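PDB 4N54: inositol dehydrogenase from Lactobacillus casei, which catalyses the NAD-dependent oxidation of scyllo-inositol, the sugar alcohol bound here beside the reduced cofactor. Local coordinates for residues K108-D113 / L130-G135; L134-R139 / S193-D198; R163-D168 / H257-I262. All coordinates share one frame; numbering follows the deposited sequence.

Interaction 1 (K108-D113 / L130-G135). With NAI (1,4-dihydronicotinamide adenine dinucleotide), chain E; 2H3 ((1r,2r,3r,4r,5r,6r)-cyclohexane-1,2,3,4,5,6-hexol), chain F.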
# COMPACT_ATOMS: atom_id res chain seq x y z
N LYS A 108 -11.70 -0.51 -31.01
CA LYS A 108 -12.88 0.03 -30.40
C LYS A 108 -12.99 1.51 -30.73
O LYS A 108 -12.01 2.13 -31.07
CB LYS A 108 -12.77 -0.14 -28.89
CG LYS A 108 -11.53 0.53 -28.26
CD LYS A 108 -11.89 1.81 -27.56
CE LYS A 108 -11.27 3.01 -28.22
NZ LYS A 108 -11.56 4.25 -27.50
N PRO A 109 -14.20 2.06 -30.68
CA PRO A 109 -15.47 1.34 -30.69
C PRO A 109 -15.69 0.80 -32.09
O PRO A 109 -14.97 1.18 -33.00
CB PRO A 109 -16.49 2.43 -30.40
CG PRO A 109 -15.85 3.67 -30.76
CD PRO A 109 -14.41 3.50 -30.49
N ILE A 110 -16.66 -0.08 -32.27
CA ILE A 110 -16.83 -0.69 -33.58
C ILE A 110 -17.35 0.33 -34.59
O ILE A 110 -17.00 0.28 -35.75
CB ILE A 110 -17.68 -1.97 -33.53
CG1 ILE A 110 -17.49 -2.78 -34.81
CG2 ILE A 110 -19.13 -1.66 -33.26
CD1 ILE A 110 -18.09 -4.11 -34.76
N GLY A 111 -18.16 1.25 -34.11
CA GLY A 111 -18.73 2.31 -34.90
C GLY A 111 -19.39 3.30 -33.99
O GLY A 111 -19.33 3.18 -32.78
N LEU A 112 -20.03 4.30 -34.57
CA LEU A 112 -20.66 5.35 -33.80
C LEU A 112 -22.15 5.43 -34.07
O LEU A 112 -22.87 6.09 -33.36
CB LEU A 112 -20.00 6.69 -34.11
CG LEU A 112 -18.48 6.67 -34.06
CD1 LEU A 112 -17.90 7.95 -34.58
CD2 LEU A 112 -18.03 6.44 -32.65
N ASP A 113 -22.60 4.74 -35.11
CA ASP A 113 -24.01 4.72 -35.45
C ASP A 113 -24.59 3.31 -35.38
O ASP A 113 -24.04 2.38 -35.92
CB ASP A 113 -24.24 5.30 -36.84
CG ASP A 113 -25.68 5.24 -37.27
OD1 ASP A 113 -26.07 4.22 -37.85
OD2 ASP A 113 -26.42 6.21 -37.04
N LEU A 130 -14.55 -15.98 -42.10
CA LEU A 130 -13.49 -15.03 -41.78
C LEU A 130 -13.54 -14.61 -40.33
O LEU A 130 -14.59 -14.56 -39.73
CB LEU A 130 -13.61 -13.79 -42.65
CG LEU A 130 -13.53 -13.99 -44.15
CD1 LEU A 130 -13.45 -12.66 -44.81
CD2 LEU A 130 -12.34 -14.83 -44.51
N LYS A 131 -12.37 -14.30 -39.77
CA LYS A 131 -12.27 -13.93 -38.36
C LYS A 131 -12.64 -12.48 -38.13
O LYS A 131 -12.15 -11.61 -38.83
CB LYS A 131 -10.86 -14.19 -37.84
CG LYS A 131 -10.48 -15.64 -37.76
CD LYS A 131 -11.44 -16.41 -36.89
CE LYS A 131 -11.26 -17.89 -37.04
NZ LYS A 131 -12.53 -18.64 -36.95
N PHE A 132 -13.51 -12.25 -37.17
CA PHE A 132 -13.75 -10.90 -36.70
C PHE A 132 -13.47 -10.76 -35.22
O PHE A 132 -14.09 -11.41 -34.39
CB PHE A 132 -15.17 -10.43 -37.00
CG PHE A 132 -15.43 -9.03 -36.56
CD1 PHE A 132 -14.91 -7.97 -37.26
CD2 PHE A 132 -16.18 -8.78 -35.44
CE1 PHE A 132 -15.13 -6.70 -36.86
CE2 PHE A 132 -16.39 -7.50 -35.04
CZ PHE A 132 -15.87 -6.47 -35.76
N GLN A 133 -12.52 -9.88 -34.90
CA GLN A 133 -12.15 -9.61 -33.52
C GLN A 133 -12.14 -8.13 -33.26
O GLN A 133 -11.52 -7.37 -33.98
CB GLN A 133 -10.79 -10.22 -33.20
CG GLN A 133 -10.39 -10.13 -31.76
CD GLN A 133 -9.12 -10.87 -31.49
OE1 GLN A 133 -8.86 -11.90 -32.10
NE2 GLN A 133 -8.31 -10.35 -30.60
N LEU A 134 -12.83 -7.73 -32.21
CA LEU A 134 -12.87 -6.36 -31.77
C LEU A 134 -11.88 -6.13 -30.63
O LEU A 134 -11.68 -7.00 -29.80
CB LEU A 134 -14.28 -6.01 -31.35
CG LEU A 134 -14.56 -4.62 -30.84
CD1 LEU A 134 -14.21 -3.60 -31.88
CD2 LEU A 134 -16.00 -4.58 -30.52
N GLY A 135 -11.29 -4.94 -30.59
CA GLY A 135 -10.14 -4.67 -29.76
C GLY A 135 -10.38 -4.19 -28.35
O GLY A 135 -9.78 -3.22 -27.91
PA NAI E . -4.49 8.82 -34.26
O1A NAI E . -5.24 9.98 -34.66
O2A NAI E . -3.34 8.88 -33.37
O5B NAI E . -4.04 8.02 -35.50
C5B NAI E . -4.82 7.98 -36.65
C4B NAI E . -4.12 7.26 -37.77
O4B NAI E . -5.11 6.91 -38.71
C3B NAI E . -3.14 8.12 -38.53
O3B NAI E . -2.14 7.27 -39.04
C2B NAI E . -3.90 8.61 -39.73
O2B NAI E . -3.00 8.79 -40.80
C1B NAI E . -4.80 7.43 -39.99
N9A NAI E . -6.01 7.80 -40.71
C8A NAI E . -6.85 8.76 -40.38
N7A NAI E . -7.86 8.84 -41.24
C5A NAI E . -7.68 7.90 -42.15
C6A NAI E . -8.39 7.44 -43.34
N6A NAI E . -9.50 8.03 -43.71
N1A NAI E . -7.89 6.41 -44.04
C2A NAI E . -6.76 5.83 -43.64
N3A NAI E . -6.06 6.20 -42.56
C4A NAI E . -6.46 7.21 -41.79
O3 NAI E . -5.57 7.85 -33.64
PN NAI E . -5.30 6.76 -32.56
O1N NAI E . -5.19 7.40 -31.28
O2N NAI E . -4.26 5.87 -33.02
O5D NAI E . -6.65 5.96 -32.60
C5D NAI E . -6.89 4.91 -33.50
C4D NAI E . -8.06 4.02 -33.12
O4D NAI E . -7.67 3.18 -32.06
C3D NAI E . -9.28 4.78 -32.67
O3D NAI E . -10.43 4.15 -33.18
C2D NAI E . -9.22 4.66 -31.18
O2D NAI E . -10.50 4.68 -30.58
C1D NAI E . -8.50 3.34 -30.96
N1N NAI E . -7.63 3.35 -29.82
C2N NAI E . -7.76 2.36 -28.98
C3N NAI E . -6.99 2.25 -27.86
C7N NAI E . -7.21 1.10 -26.94
O7N NAI E . -6.91 1.22 -25.81
N7N NAI E . -7.73 -0.03 -27.33
C4N NAI E . -5.94 3.28 -27.55
C5N NAI E . -5.90 4.30 -28.57
C6N NAI E . -6.74 4.29 -29.65
O3 2H3 F . -7.57 3.49 -23.91
C3 2H3 F . -7.99 4.72 -24.34
C4 2H3 F . -6.86 5.71 -24.32
O4 2H3 F . -6.49 5.95 -23.01
C5 2H3 F . -7.30 7.04 -24.85
O5 2H3 F . -6.28 7.95 -24.82
C6 2H3 F . -7.81 6.90 -26.24
O6 2H3 F . -8.21 8.11 -26.73
C1 2H3 F . -8.98 5.99 -26.31
O1 2H3 F . -9.26 5.77 -27.64
C2 2H3 F . -8.61 4.52 -25.69
O2 2H3 F . -9.71 3.73 -25.56

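Interaction 2 (L134-R139 / S193-D198). With NAI (1,4-dihydronicotinamide adenine dinucleotide), chain E; 2H3 ((1r,2r,3r,4r,5r,6r)-cyclohexane-1,2,3,4,5,6-hexol), chain F.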
# COMPACT_ATOMS: atom_id res chain seq x y z
N LEU A 134 -12.83 -7.73 -32.21
CA LEU A 134 -12.87 -6.36 -31.77
C LEU A 134 -11.88 -6.13 -30.63
O LEU A 134 -11.68 -7.00 -29.80
CB LEU A 134 -14.28 -6.01 -31.35
CG LEU A 134 -14.56 -4.62 -30.84
CD1 LEU A 134 -14.21 -3.60 -31.88
CD2 LEU A 134 -16.00 -4.58 -30.52
N GLY A 135 -11.29 -4.94 -30.59
CA GLY A 135 -10.14 -4.67 -29.76
C GLY A 135 -10.38 -4.19 -28.35
O GLY A 135 -9.78 -3.22 -27.91
N PHE A 136 -11.25 -4.88 -27.63
CA PHE A 136 -11.38 -4.66 -26.21
C PHE A 136 -10.25 -5.37 -25.46
O PHE A 136 -10.44 -6.43 -24.90
CB PHE A 136 -12.74 -5.14 -25.74
CG PHE A 136 -13.87 -4.25 -26.13
CD1 PHE A 136 -13.91 -2.94 -25.73
CD2 PHE A 136 -14.92 -4.73 -26.87
CE1 PHE A 136 -14.94 -2.14 -26.08
CE2 PHE A 136 -15.96 -3.92 -27.20
CZ PHE A 136 -15.97 -2.63 -26.81
N MET A 137 -9.07 -4.76 -25.47
CA MET A 137 -7.87 -5.38 -24.98
C MET A 137 -7.85 -5.71 -23.49
O MET A 137 -7.11 -6.58 -23.07
CB MET A 137 -6.64 -4.55 -25.34
CG MET A 137 -6.41 -3.35 -24.46
SD MET A 137 -7.72 -2.16 -24.55
CE MET A 137 -7.09 -0.93 -23.44
N ARG A 138 -8.66 -5.03 -22.70
CA ARG A 138 -8.72 -5.31 -21.28
C ARG A 138 -9.08 -6.76 -20.98
O ARG A 138 -8.67 -7.30 -19.98
CB ARG A 138 -9.71 -4.38 -20.59
CG ARG A 138 -9.21 -2.98 -20.42
CD ARG A 138 -10.13 -2.13 -19.61
NE ARG A 138 -9.93 -0.72 -19.90
CZ ARG A 138 -10.49 0.26 -19.23
NH1 ARG A 138 -11.27 0.00 -18.21
NH2 ARG A 138 -10.25 1.50 -19.56
N ARG A 139 -9.85 -7.38 -21.87
CA ARG A 139 -10.21 -8.78 -21.74
C ARG A 139 -8.99 -9.67 -21.77
O ARG A 139 -9.04 -10.80 -21.33
CB ARG A 139 -11.16 -9.20 -22.85
CG ARG A 139 -12.47 -8.49 -22.84
CD ARG A 139 -13.52 -9.32 -23.47
NE ARG A 139 -14.81 -8.67 -23.49
CZ ARG A 139 -15.95 -9.30 -23.74
NH1 ARG A 139 -15.94 -10.60 -23.97
NH2 ARG A 139 -17.08 -8.63 -23.76
N SER A 193 -15.26 5.45 -22.04
CA SER A 193 -16.22 4.75 -21.21
C SER A 193 -16.65 3.42 -21.81
O SER A 193 -17.18 2.57 -21.11
CB SER A 193 -17.43 5.63 -20.93
OG SER A 193 -17.18 6.62 -19.97
N ILE A 194 -16.39 3.24 -23.09
CA ILE A 194 -16.81 2.03 -23.75
C ILE A 194 -16.04 0.80 -23.28
O ILE A 194 -16.57 -0.29 -23.28
CB ILE A 194 -16.79 2.18 -25.27
CG1 ILE A 194 -17.55 1.04 -25.91
CG2 ILE A 194 -15.38 2.25 -25.78
CD1 ILE A 194 -17.95 1.25 -27.27
N HIS A 195 -14.78 0.98 -22.88
CA HIS A 195 -14.01 -0.09 -22.28
C HIS A 195 -14.66 -0.61 -21.02
O HIS A 195 -14.72 -1.80 -20.78
CB HIS A 195 -12.62 0.39 -21.92
CG HIS A 195 -11.70 0.56 -23.09
ND1 HIS A 195 -11.08 -0.50 -23.70
CD2 HIS A 195 -11.28 1.67 -23.73
CE1 HIS A 195 -10.32 -0.05 -24.68
NE2 HIS A 195 -10.42 1.26 -24.71
N ASP A 196 -15.15 0.32 -20.21
CA ASP A 196 -15.76 0.02 -18.94
C ASP A 196 -17.11 -0.66 -19.12
O ASP A 196 -17.47 -1.52 -18.36
CB ASP A 196 -15.94 1.29 -18.14
CG ASP A 196 -14.64 2.00 -17.88
OD1 ASP A 196 -13.80 1.45 -17.15
OD2 ASP A 196 -14.46 3.10 -18.40
N ILE A 197 -17.84 -0.24 -20.14
CA ILE A 197 -19.10 -0.86 -20.46
C ILE A 197 -18.90 -2.33 -20.78
O ILE A 197 -19.59 -3.17 -20.27
CB ILE A 197 -19.78 -0.15 -21.63
CG1 ILE A 197 -20.34 1.18 -21.16
CG2 ILE A 197 -20.87 -1.02 -22.20
CD1 ILE A 197 -20.93 1.97 -22.22
N ASP A 198 -17.89 -2.61 -21.59
CA ASP A 198 -17.58 -3.97 -21.95
C ASP A 198 -17.13 -4.82 -20.76
O ASP A 198 -17.48 -5.98 -20.68
CB ASP A 198 -16.52 -4.01 -23.03
CG ASP A 198 -16.26 -5.40 -23.51
OD1 ASP A 198 -17.12 -5.95 -24.20
OD2 ASP A 198 -15.20 -5.96 -23.17
PA NAI E . -4.49 8.82 -34.26
O1A NAI E . -5.24 9.98 -34.66
O2A NAI E . -3.34 8.88 -33.37
O5B NAI E . -4.04 8.02 -35.50
C5B NAI E . -4.82 7.98 -36.65
C4B NAI E . -4.12 7.26 -37.77
O4B NAI E . -5.11 6.91 -38.71
C3B NAI E . -3.14 8.12 -38.53
O3B NAI E . -2.14 7.27 -39.04
C2B NAI E . -3.90 8.61 -39.73
O2B NAI E . -3.00 8.79 -40.80
C1B NAI E . -4.80 7.43 -39.99
N9A NAI E . -6.01 7.80 -40.71
C8A NAI E . -6.85 8.76 -40.38
N7A NAI E . -7.86 8.84 -41.24
C5A NAI E . -7.68 7.90 -42.15
C6A NAI E . -8.39 7.44 -43.34
N6A NAI E . -9.50 8.03 -43.71
N1A NAI E . -7.89 6.41 -44.04
C2A NAI E . -6.76 5.83 -43.64
N3A NAI E . -6.06 6.20 -42.56
C4A NAI E . -6.46 7.21 -41.79
O3 NAI E . -5.57 7.85 -33.64
PN NAI E . -5.30 6.76 -32.56
O1N NAI E . -5.19 7.40 -31.28
O2N NAI E . -4.26 5.87 -33.02
O5D NAI E . -6.65 5.96 -32.60
C5D NAI E . -6.89 4.91 -33.50
C4D NAI E . -8.06 4.02 -33.12
O4D NAI E . -7.67 3.18 -32.06
C3D NAI E . -9.28 4.78 -32.67
O3D NAI E . -10.43 4.15 -33.18
C2D NAI E . -9.22 4.66 -31.18
O2D NAI E . -10.50 4.68 -30.58
C1D NAI E . -8.50 3.34 -30.96
N1N NAI E . -7.63 3.35 -29.82
C2N NAI E . -7.76 2.36 -28.98
C3N NAI E . -6.99 2.25 -27.86
C7N NAI E . -7.21 1.10 -26.94
O7N NAI E . -6.91 1.22 -25.81
N7N NAI E . -7.73 -0.03 -27.33
C4N NAI E . -5.94 3.28 -27.55
C5N NAI E . -5.90 4.30 -28.57
C6N NAI E . -6.74 4.29 -29.65
O3 2H3 F . -7.57 3.49 -23.91
C3 2H3 F . -7.99 4.72 -24.34
C4 2H3 F . -6.86 5.71 -24.32
O4 2H3 F . -6.49 5.95 -23.01
C5 2H3 F . -7.30 7.04 -24.85
O5 2H3 F . -6.28 7.95 -24.82
C6 2H3 F . -7.81 6.90 -26.24
O6 2H3 F . -8.21 8.11 -26.73
C1 2H3 F . -8.98 5.99 -26.31
O1 2H3 F . -9.26 5.77 -27.64
C2 2H3 F . -8.61 4.52 -25.69
O2 2H3 F . -9.71 3.73 -25.56
O HOH W 1 -10.89 -3.39 -23.31

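Interaction 3 (R163-D168 / H257-I262). With 2H3 ((1r,2r,3r,4r,5r,6r)-cyclohexane-1,2,3,4,5,6-hexol), chain F.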
# COMPACT_ATOMS: atom_id res chain seq x y z
N ARG A 163 -17.71 -0.27 -10.00
CA ARG A 163 -17.27 1.09 -10.29
C ARG A 163 -16.07 1.02 -11.19
O ARG A 163 -15.16 0.24 -10.93
CB ARG A 163 -16.93 1.82 -9.00
CG ARG A 163 -16.06 3.04 -9.19
CD ARG A 163 -15.72 3.70 -7.89
NE ARG A 163 -14.70 3.00 -7.14
CZ ARG A 163 -13.40 3.11 -7.36
NH1 ARG A 163 -12.95 3.89 -8.33
NH2 ARG A 163 -12.55 2.43 -6.62
N SER A 164 -16.05 1.79 -12.26
CA SER A 164 -14.92 1.79 -13.15
C SER A 164 -14.45 3.18 -13.58
O SER A 164 -15.23 3.99 -14.04
CB SER A 164 -15.21 0.90 -14.35
OG SER A 164 -14.08 0.17 -14.74
N TYR A 165 -13.16 3.45 -13.41
CA TYR A 165 -12.56 4.73 -13.77
C TYR A 165 -11.62 4.57 -14.95
O TYR A 165 -10.79 3.68 -14.97
CB TYR A 165 -11.76 5.30 -12.61
CG TYR A 165 -12.50 5.93 -11.46
CD1 TYR A 165 -13.84 5.70 -11.23
CD2 TYR A 165 -11.83 6.76 -10.58
CE1 TYR A 165 -14.48 6.28 -10.18
CE2 TYR A 165 -12.46 7.33 -9.54
CZ TYR A 165 -13.78 7.10 -9.34
OH TYR A 165 -14.40 7.70 -8.28
N SER A 166 -11.74 5.44 -15.93
CA SER A 166 -10.78 5.53 -17.01
C SER A 166 -10.40 6.99 -17.25
O SER A 166 -11.10 7.72 -17.92
CB SER A 166 -11.30 4.91 -18.29
OG SER A 166 -11.69 3.57 -18.12
N ILE A 167 -9.29 7.40 -16.67
CA ILE A 167 -8.90 8.80 -16.72
C ILE A 167 -7.52 8.92 -17.34
O ILE A 167 -6.54 8.46 -16.77
CB ILE A 167 -8.94 9.42 -15.34
CG1 ILE A 167 -10.25 9.07 -14.65
CG2 ILE A 167 -8.75 10.92 -15.42
CD1 ILE A 167 -10.40 9.62 -13.31
N ASP A 168 -7.46 9.50 -18.53
CA ASP A 168 -6.21 9.71 -19.24
C ASP A 168 -5.28 10.63 -18.46
O ASP A 168 -5.73 11.41 -17.65
CB ASP A 168 -6.48 10.29 -20.63
CG ASP A 168 -6.30 9.29 -21.73
OD1 ASP A 168 -5.63 8.28 -21.51
OD2 ASP A 168 -6.80 9.52 -22.83
N HIS A 257 -5.08 6.68 -15.01
CA HIS A 257 -5.91 6.04 -14.02
C HIS A 257 -7.01 5.17 -14.62
O HIS A 257 -8.10 5.61 -14.89
CB HIS A 257 -6.49 7.04 -13.05
CG HIS A 257 -6.95 6.41 -11.77
ND1 HIS A 257 -6.21 6.46 -10.61
CD2 HIS A 257 -8.06 5.70 -11.47
CE1 HIS A 257 -6.85 5.82 -9.65
NE2 HIS A 257 -7.97 5.34 -10.15
N VAL A 258 -6.67 3.90 -14.80
CA VAL A 258 -7.66 2.92 -15.18
C VAL A 258 -7.85 1.98 -14.02
O VAL A 258 -6.99 1.17 -13.73
CB VAL A 258 -7.27 2.17 -16.44
CG1 VAL A 258 -8.34 1.18 -16.82
CG2 VAL A 258 -7.08 3.14 -17.56
N GLU A 259 -8.97 2.12 -13.34
CA GLU A 259 -9.28 1.36 -12.15
C GLU A 259 -10.67 0.74 -12.28
O GLU A 259 -11.58 1.36 -12.78
CB GLU A 259 -9.21 2.25 -10.92
CG GLU A 259 -9.71 1.61 -9.65
CD GLU A 259 -9.94 2.59 -8.55
OE1 GLU A 259 -9.83 3.80 -8.80
OE2 GLU A 259 -10.25 2.16 -7.43
N THR A 260 -10.81 -0.49 -11.82
CA THR A 260 -12.10 -1.16 -11.84
C THR A 260 -12.34 -1.91 -10.53
O THR A 260 -11.57 -2.77 -10.15
CB THR A 260 -12.22 -2.13 -13.03
OG1 THR A 260 -12.15 -1.42 -14.26
CG2 THR A 260 -13.51 -2.87 -12.97
N GLU A 261 -13.40 -1.54 -9.84
CA GLU A 261 -13.77 -2.11 -8.57
C GLU A 261 -15.03 -2.97 -8.69
O GLU A 261 -16.00 -2.57 -9.31
CB GLU A 261 -13.96 -1.02 -7.54
CG GLU A 261 -14.87 -1.35 -6.38
CD GLU A 261 -15.46 -0.12 -5.72
OE1 GLU A 261 -14.72 0.71 -5.19
OE2 GLU A 261 -16.68 0.02 -5.74
N ILE A 262 -14.98 -4.15 -8.10
CA ILE A 262 -16.13 -5.05 -8.10
C ILE A 262 -16.58 -5.36 -6.69
O ILE A 262 -15.83 -5.91 -5.91
CB ILE A 262 -15.84 -6.32 -8.87
CG1 ILE A 262 -15.52 -5.98 -10.31
CG2 ILE A 262 -17.03 -7.22 -8.84
CD1 ILE A 262 -14.78 -6.97 -11.01
O3 2H3 F . -7.57 3.49 -23.91
C3 2H3 F . -7.99 4.72 -24.34
C4 2H3 F . -6.86 5.71 -24.32
O4 2H3 F . -6.49 5.95 -23.01
C5 2H3 F . -7.30 7.04 -24.85
O5 2H3 F . -6.28 7.95 -24.82
C6 2H3 F . -7.81 6.90 -26.24
O6 2H3 F . -8.21 8.11 -26.73
C1 2H3 F . -8.98 5.99 -26.31
O1 2H3 F . -9.26 5.77 -27.64
C2 2H3 F . -8.61 4.52 -25.69
O2 2H3 F . -9.71 3.73 -25.56

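Interaction 1 (K108-D113 / L130-G135)
I110 lays the end of its side chain against the rim of the F132 ring. Its CD1 lies near the ring plane, 3.4 Å from F132 CZ, so it meets the edge and not a face. The chain gets there by full extension: CG1 stands anti to the backbone N (chi1 -163°) and chi2 is also near 180°. Two residues along the strand, toward the cofactor, CD1 of L134 packs 4.2 Å from I110 CB and also lies beside the backbone of K108. I94 of helix 90-99 touches both I110 and F132, adding to the same apolar cluster. No hydrogen bond joins the two segments.

The segments belong to a beta-alpha-beta unit of the Rossmann fold. The loop 108-113 leaves strand 103-106 and leads into helix 114-126, after which the chain returns as strand 132-134 at the margin of the parallel sheet. A cis peptide precedes P109, and E107, K108 and P109 form the Glu-Lys-Pro sequence characteristic of this dehydrogenase family.

At the ligand end the chemistry changes. The carbonyl O of K108 accepts a hydrogen bond from NAI O2D at 3.0 Å, while the side chain, bent at chi2 and chi3, passes the G135 carbonyl with CG 4.2 Å from its O. K108 NZ lies 2.7 Å from O2 of the inositol and 2.8 Å from O1, although its exact position is less certain, and it also pairs with D191. Loop and strand thus meet mainly through apolar side chains, while the polar groups of K108 turn to cofactor and inositol.

Interaction 2 (L134-R139 / S193-D198)
I194 crosses F136 at about a right angle, its CG1 4.1 Å from F136 CZ, while the carbonyl O of I194 lies obliquely near the same ring.

H195 follows, and its CB sits over the centre of the R138 guanidinium, 3.4 Å from R138 CZ. M137 brings SD to 3.4 Å from H195 CE1, an oblique sulfur-aromatic approach. The ring nitrogens differ: ND1 is hydrogen-bonded to a water that accepts from R138 N, whereas NE2 is hydrogen-bonded, 2.7 Å away, to inositol O2. M137 SD in turn accepts a weak hydrogen bond from the nicotinamide N7N.

D196 OD1 receives R138 NH1 at 3.1 Å from above the carboxylate plane, a bent salt bridge (138°). Its oxygens are held more closely by S164 and S166, and S166 also takes R138 NH2.

In D198, CG is anti to the backbone N (chi1 -175°), which lays the carboxylate flat over one face of F136, the planes 6° apart. R139 grips that carboxylate side-on: NE reaches the syn lone pair of OD2 at 2.8 Å and NH2 reaches OD1 at 2.7 Å. R139 also makes a cation-pi contact with W202.

Here the chain leaving the Rossmann sheet meets a C-terminal-domain helix, lining part of the interdomain cleft that holds cofactor and inositol, as in the GFO/IDH/MocA family.

Interaction 3 (R163-D168 / H257-I262)
Backbone hydrogen bonds join R163 with E261, Y165 with E259 and I167 with H257, each pair using both N-H groups and carbonyls. S164-T260 and S166-V258 alternate as non-hydrogen-bonded pairs.

Salt bridges cluster at one end of the face carrying R163, E259 and E261. The R163 guanidinium, turned between two glutamates by the bend at chi3 (77°), donates to E261 OE1 by NE at 3.0 Å and NH2 at 3.1 Å, both from one face of the carboxylate. NH1 reaches E259 OE1 at 3.2 Å, and NH2 also E259 OE2 at 2.5 Å, very short as modelled. H257 NE2 donates to E259 OE1 from the other face, at 2.8 Å and nearly straight (177°).

These antiparallel neighbours lie in the mixed sheet of the C-terminal domain, and this face meets a second subunit, whose R270 pairs with E259 and whose Y165 bonds E261. A leucine replacing R163 would probably leave the two carboxylates, though still met by R270 residues, less firmly fixed, and E259 OE2 without this partner.

R163 NH1 lies over the centre of the Y165 ring, and H257 CD2 packs beside Y165 CB.

D168 OD1 and OD2 accept from inositol O4 (2.9 Å) and O5 (2.6 Å).

All three contacts are buried, but they differ in chemistry. Interaction 1 lies inside the Rossmann domain and is apolar, interaction 2 bridges the two domains with salt bridges and aromatic packing, and interaction 3 is a strand pairing within the C-terminal sheet that also faces another subunit. Interactions 1 and 2 share L134 and G135 and touch directly, K108 CD lying 3.3 Å from H195 NE2. Interaction 2 meets interaction 3 through D196 and the serines of 163-168, and by V258 CG1 packing 3.4 Å from R138 CZ. Interactions 1 and 3 do not touch, their nearest atoms being about 8 Å apart, yet each supplies a residue to the inositol, as does interaction 2.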